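Local coordinates for ABC transporter, permease protein, putative (Porphyromonas gingivalis, PDB 2P0S) that is a putative ABC transporter permease and probably takes part in ABC-type transport across the cell membrane, represented here by a single domain of the longer protein, at residues A[10-15]-A[80-85]; A[61-64]-A[69-72]. One frame throughout, in Å; residues are numbered along the deposited sequence.

Contacts 1 and 2 share one mixed sheet, and their centres lie about 14 Å apart. Contact 1 sits near the middle of the chain, where inner strand 11-16 meets helix 80-100. Contact 2 lies farther out, about 15 Å from the chain centre, and ties the loop after strand 55-59 to strand 70-74, the outermost on its side within this chain. Both are largely buried and rest on apolar carbons. Contact 2 differs in carrying a metal ligand: Asp62 binds magnesium. It is nested within the chain loop closed by contact 1. The two meet where Ile72 CD1 packs on Ser83 CA at 3.8 Å. Both also touch the second subunit.

Contact 1. Residues A[10-15]-A[80-85]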
loop_
_atom_site.group_PDB
_atom_site.type_symbol
_atom_site.label_atom_id
_atom_site.label_comp_id
_atom_site.label_asym_id
_atom_site.label_seq_id
_atom_site.Cartn_x
_atom_site.Cartn_y
_atom_site.Cartn_z
ATOM N N LYS A 10 12.407 -6.622 -3.435
ATOM C CA LYS A 10 12.147 -7.956 -3.954
ATOM C C LYS A 10 11.749 -7.951 -5.376
ATOM O O LYS A 10 11.041 -7.022 -5.804
ATOM C CB LYS A 10 11.021 -8.730 -3.285
ATOM C CG LYS A 10 10.116 -8.053 -2.376
ATOM C CD LYS A 10 10.097 -8.874 -1.082
ATOM C CE LYS A 10 11.491 -9.192 -0.686
ATOM N NZ LYS A 10 11.569 -9.049 0.780
ATOM N N THR A 11 12.171 -9.006 -6.081
ATOM C CA THR A 11 11.853 -9.230 -7.485
ATOM C C THR A 11 10.660 -10.171 -7.545
ATOM O O THR A 11 10.717 -11.320 -7.039
ATOM C CB THR A 11 13.058 -9.817 -8.162
ATOM O OG1 THR A 11 14.119 -8.838 -8.033
ATOM C CG2 THR A 11 12.836 -10.110 -9.645
ATOM N N ILE A 12 9.594 -9.741 -8.216
ATOM C CA ILE A 12 8.425 -10.635 -8.348
ATOM C C ILE A 12 8.124 -10.907 -9.820
ATOM O O ILE A 12 7.912 -9.930 -10.621
ATOM C CB ILE A 12 7.236 -9.915 -7.714
ATOM C CG1 ILE A 12 7.544 -9.570 -6.246
ATOM C CG2 ILE A 12 5.971 -10.733 -7.897
ATOM C CD1 ILE A 12 6.369 -8.893 -5.542
ATOM N N ALA A 13 8.155 -12.175 -10.206
ATOM C CA ALA A 13 7.916 -12.510 -11.604
ATOM C C ALA A 13 6.390 -12.618 -11.763
ATOM O O ALA A 13 5.795 -13.282 -10.995
ATOM C CB ALA A 13 8.442 -13.776 -11.946
ATOM N N ILE A 14 5.848 -12.078 -12.842
ATOM C CA ILE A 14 4.401 -12.111 -13.064
ATOM C C ILE A 14 4.077 -13.173 -14.106
ATOM O O ILE A 14 4.490 -13.087 -15.296
ATOM C CB ILE A 14 3.836 -10.760 -13.489
ATOM C CG1 ILE A 14 4.225 -9.650 -12.436
ATOM C CG2 ILE A 14 2.312 -10.946 -13.784
ATOM C CD1 ILE A 14 3.765 -8.212 -12.813
ATOM N N ALA A 15 3.270 -14.176 -13.709
ATOM C CA ALA A 15 2.819 -15.293 -14.632
ATOM C C ALA A 15 1.316 -15.101 -14.828
ATOM O O ALA A 15 0.524 -15.718 -14.103
ATOM C CB ALA A 15 3.019 -16.666 -14.046
ATOM N N ALA A 80 3.230 -8.784 4.664
ATOM C CA ALA A 80 1.850 -8.692 4.164
ATOM C C ALA A 80 1.717 -7.596 3.120
ATOM O O ALA A 80 0.804 -7.616 2.347
ATOM C CB ALA A 80 0.863 -8.426 5.314
ATOM N N SER A 81 2.599 -6.605 3.190
ATOM C CA SER A 81 2.707 -5.494 2.262
ATOM C C SER A 81 2.690 -5.880 0.772
ATOM O O SER A 81 2.099 -5.162 -0.017
ATOM C CB SER A 81 4.007 -4.723 2.545
ATOM O OG SER A 81 5.140 -5.340 1.881
ATOM N N VAL A 82 3.361 -6.978 0.396
ATOM C CA VAL A 82 3.438 -7.490 -0.985
ATOM C C VAL A 82 2.002 -7.839 -1.430
ATOM O O VAL A 82 1.526 -7.308 -2.409
ATOM C CB VAL A 82 4.370 -8.719 -1.048
ATOM C CG1 VAL A 82 4.335 -9.312 -2.325
ATOM C CG2 VAL A 82 5.898 -8.336 -0.702
ATOM N N SER A 83 1.284 -8.675 -0.724
ATOM C CA SER A 83 -0.108 -8.977 -1.147
ATOM C C SER A 83 -0.974 -7.739 -1.047
ATOM O O SER A 83 -1.819 -7.501 -1.907
ATOM C CB SER A 83 -0.677 -10.074 -0.267
ATOM O OG SER A 83 -2.152 -9.976 -0.466
ATOM N N ASN A 84 -0.791 -6.968 0.032
ATOM C CA ASN A 84 -1.532 -5.689 0.240
ATOM C C ASN A 84 -1.542 -4.891 -1.044
ATOM O O ASN A 84 -2.622 -4.693 -1.685
ATOM C CB ASN A 84 -0.929 -4.852 1.390
ATOM C CG ASN A 84 -1.231 -5.452 2.744
ATOM O OD1 ASN A 84 -0.653 -5.052 3.780
ATOM N ND2 ASN A 84 -2.166 -6.418 2.757
ATOM N N HIS A 85 -0.335 -4.546 -1.454
ATOM C CA HIS A 85 0.001 -3.607 -2.561
ATOM C C HIS A 85 -0.521 -4.161 -3.883
ATOM O O HIS A 85 -1.246 -3.462 -4.618
ATOM C CB HIS A 85 1.541 -3.525 -2.648
ATOM C CG HIS A 85 2.071 -2.531 -3.653
ATOM N ND1 HIS A 85 1.826 -1.168 -3.570
ATOM C CD2 HIS A 85 2.886 -2.691 -4.730
ATOM C CE1 HIS A 85 2.451 -0.537 -4.559
ATOM N NE2 HIS A 85 3.113 -1.436 -5.260
#
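Strand 11-16, an inner strand of the mixed four-stranded sheet, meets the N-terminal part of helix 80-100 through Ile12 and Val82. The contact is small and apolar, burying 94 Å² in all. Ile12 CD1 reaches Val82 CG1 at 3.8 Å, and the two side chains run antiparallel alongside one another. Ile12 is extended at its end, with CD1 anti to CA (chi2 -178°), which carries the methyl out from the sheet to the helix. Val82 splits its two methyls between two partners. CG1 lies anti to the backbone N (chi1 173°) and meets Ile12. CG2 is the branch nearest Lys10, whose CD carbon stands 4.3 Å from it. Lys10 therefore adds only the aliphatic part of its chain, at the partly exposed margin. Phe31 touches both Lys10 and Val82, and Phe33 of strand 32-35 packs on Ile12, so aromatic side chains extend the apolar layer. On another side of the helix, Ser83 OG is hydrogen-bonded to the backbone O of Val120 in the second subunit. A helix laid on a sheet through branched aliphatic side chains is an arrangement typical of the alpha/beta core of a layered fold.

Contact 2. Residues A[61-64]-A[69-72]; sequences QDLL and AVAI. With MG (magnesium ion), chain C.
The chain turns back between 61-64 and 69-72, and the backbones come nearest at Gln61 and Ala69, with CA atoms 5.6 Å apart. Gln61 CB lies 3.6 Å from Ala69 CB, a close methylene-to-methyl contact. Leu63 is held by one branch. Its CD2 methyl sits 3.9 Å from Val70 CG1, the side chains crossing at about a right angle, and also rests 3.8 Å from Ala69 O. Leu63 CG is anti to the carbonyl carbon (chi1 -61°), and this turns the end of the side chain nearer to the strand than its CB direction suggests. The backbone N of Gln61 is buried by the contact and has no partner in the model. Asp62 CB leaves the backbone away from the strand, and its carboxylate oxygens have separate partners. OD1 accepts from Leu64 N at 2.8 Å in an Asx turn, met nearly along the C-O axis. OD2 binds magnesium at 2.0 Å, and five waters complete six ligands. The Asx turn probably helps to orient the carboxylate for the metal. Around this hairpin connection, Leu94 of helix 80-100 packs on Leu63 and Leu64, and Val70 touches Leu57 and Ile59 of strand 55-59. Beyond strand 70-74, a parallel strand of the second subunit continues the sheet.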
loop_
_atom_site.group_PDB
_atom_site.type_symbol
_atom_site.label_atom_id
_atom_site.label_comp_id
_atom_site.label_asym_id
_atom_site.label_seq_id
_atom_site.Cartn_x
_atom_site.Cartn_y
_atom_site.Cartn_z
ATOM N N GLN A 61 -6.876 -16.607 -14.438
ATOM C CA GLN A 61 -8.135 -16.363 -15.120
ATOM C C GLN A 61 -8.461 -14.879 -14.944
ATOM O O GLN A 61 -7.869 -14.182 -14.091
ATOM C CB GLN A 61 -9.257 -17.218 -14.499
ATOM C CG GLN A 61 -10.566 -17.113 -15.270
ATOM C CD GLN A 61 -11.601 -18.187 -14.902
ATOM O OE1 GLN A 61 -11.225 -19.257 -14.322
ATOM N NE2 GLN A 61 -12.949 -17.898 -15.165
ATOM N N ASP A 62 -9.298 -14.374 -15.865
ATOM C CA ASP A 62 -9.838 -13.024 -15.767
ATOM C C ASP A 62 -10.451 -12.895 -14.363
ATOM O O ASP A 62 -11.296 -13.761 -14.027
ATOM C CB ASP A 62 -10.924 -12.841 -16.864
ATOM C CG ASP A 62 -11.438 -11.406 -16.909
ATOM O OD1 ASP A 62 -11.649 -10.823 -15.829
ATOM O OD2 ASP A 62 -11.497 -10.813 -18.023
ATOM N N LEU A 63 -10.036 -11.876 -13.602
ATOM C CA LEU A 63 -10.340 -11.746 -12.145
ATOM C C LEU A 63 -11.706 -11.198 -11.946
ATOM O O LEU A 63 -12.230 -11.291 -10.799
ATOM C CB LEU A 63 -9.290 -10.880 -11.390
ATOM C CG LEU A 63 -7.915 -11.538 -11.510
ATOM C CD1 LEU A 63 -6.874 -10.670 -10.815
ATOM C CD2 LEU A 63 -7.878 -12.932 -10.722
ATOM N N LEU A 64 -12.292 -10.774 -13.064
ATOM C CA LEU A 64 -13.725 -10.433 -12.979
ATOM C C LEU A 64 -14.599 -11.638 -13.031
ATOM O O LEU A 64 -15.770 -11.553 -12.490
ATOM C CB LEU A 64 -14.106 -9.395 -14.050
ATOM C CG LEU A 64 -13.761 -7.906 -13.841
ATOM C CD1 LEU A 64 -14.423 -6.868 -14.791
ATOM C CD2 LEU A 64 -14.039 -7.474 -12.422
ATOM N N ALA A 69 -8.626 -16.523 -8.687
ATOM C CA ALA A 69 -7.843 -17.281 -9.603
ATOM C C ALA A 69 -6.473 -16.519 -9.597
ATOM O O ALA A 69 -5.947 -16.171 -10.669
ATOM C CB ALA A 69 -8.448 -17.287 -10.977
ATOM N N VAL A 70 -6.022 -16.192 -8.409
ATOM C CA VAL A 70 -4.677 -15.446 -8.298
ATOM C C VAL A 70 -4.048 -15.853 -6.970
ATOM O O VAL A 70 -4.685 -16.157 -5.966
ATOM C CB VAL A 70 -4.873 -13.911 -8.367
ATOM C CG1 VAL A 70 -5.978 -13.352 -7.393
ATOM C CG2 VAL A 70 -3.664 -13.109 -8.174
ATOM N N ALA A 71 -2.686 -15.848 -6.903
ATOM C CA ALA A 71 -2.035 -16.206 -5.693
ATOM C C ALA A 71 -0.590 -15.715 -5.871
ATOM O O ALA A 71 -0.161 -15.476 -7.050
ATOM C CB ALA A 71 -1.940 -17.774 -5.558
ATOM N N ILE A 72 0.185 -15.496 -4.762
ATOM C CA ILE A 72 1.637 -15.055 -4.784
ATOM C C ILE A 72 2.345 -16.197 -4.028
ATOM O O ILE A 72 1.835 -16.644 -2.942
ATOM C CB ILE A 72 1.835 -13.763 -4.025
ATOM C CG1 ILE A 72 1.009 -12.644 -4.717
ATOM C CG2 ILE A 72 3.371 -13.385 -3.986
ATOM C CD1 ILE A 72 0.670 -11.530 -3.831
HETATM MG MG MG C . -11.181 -11.178 -19.952
HETATM O O HOH W 1 -13.128 -10.425 -20.372
HETATM O O HOH W 2 -10.543 -9.213 -20.281
HETATM O O HOH W 3 -11.080 -11.663 -22.110
HETATM O O HOH W 4 -11.938 -13.107 -19.961
HETATM O O HOH W 5 -9.123 -12.044 -19.796
#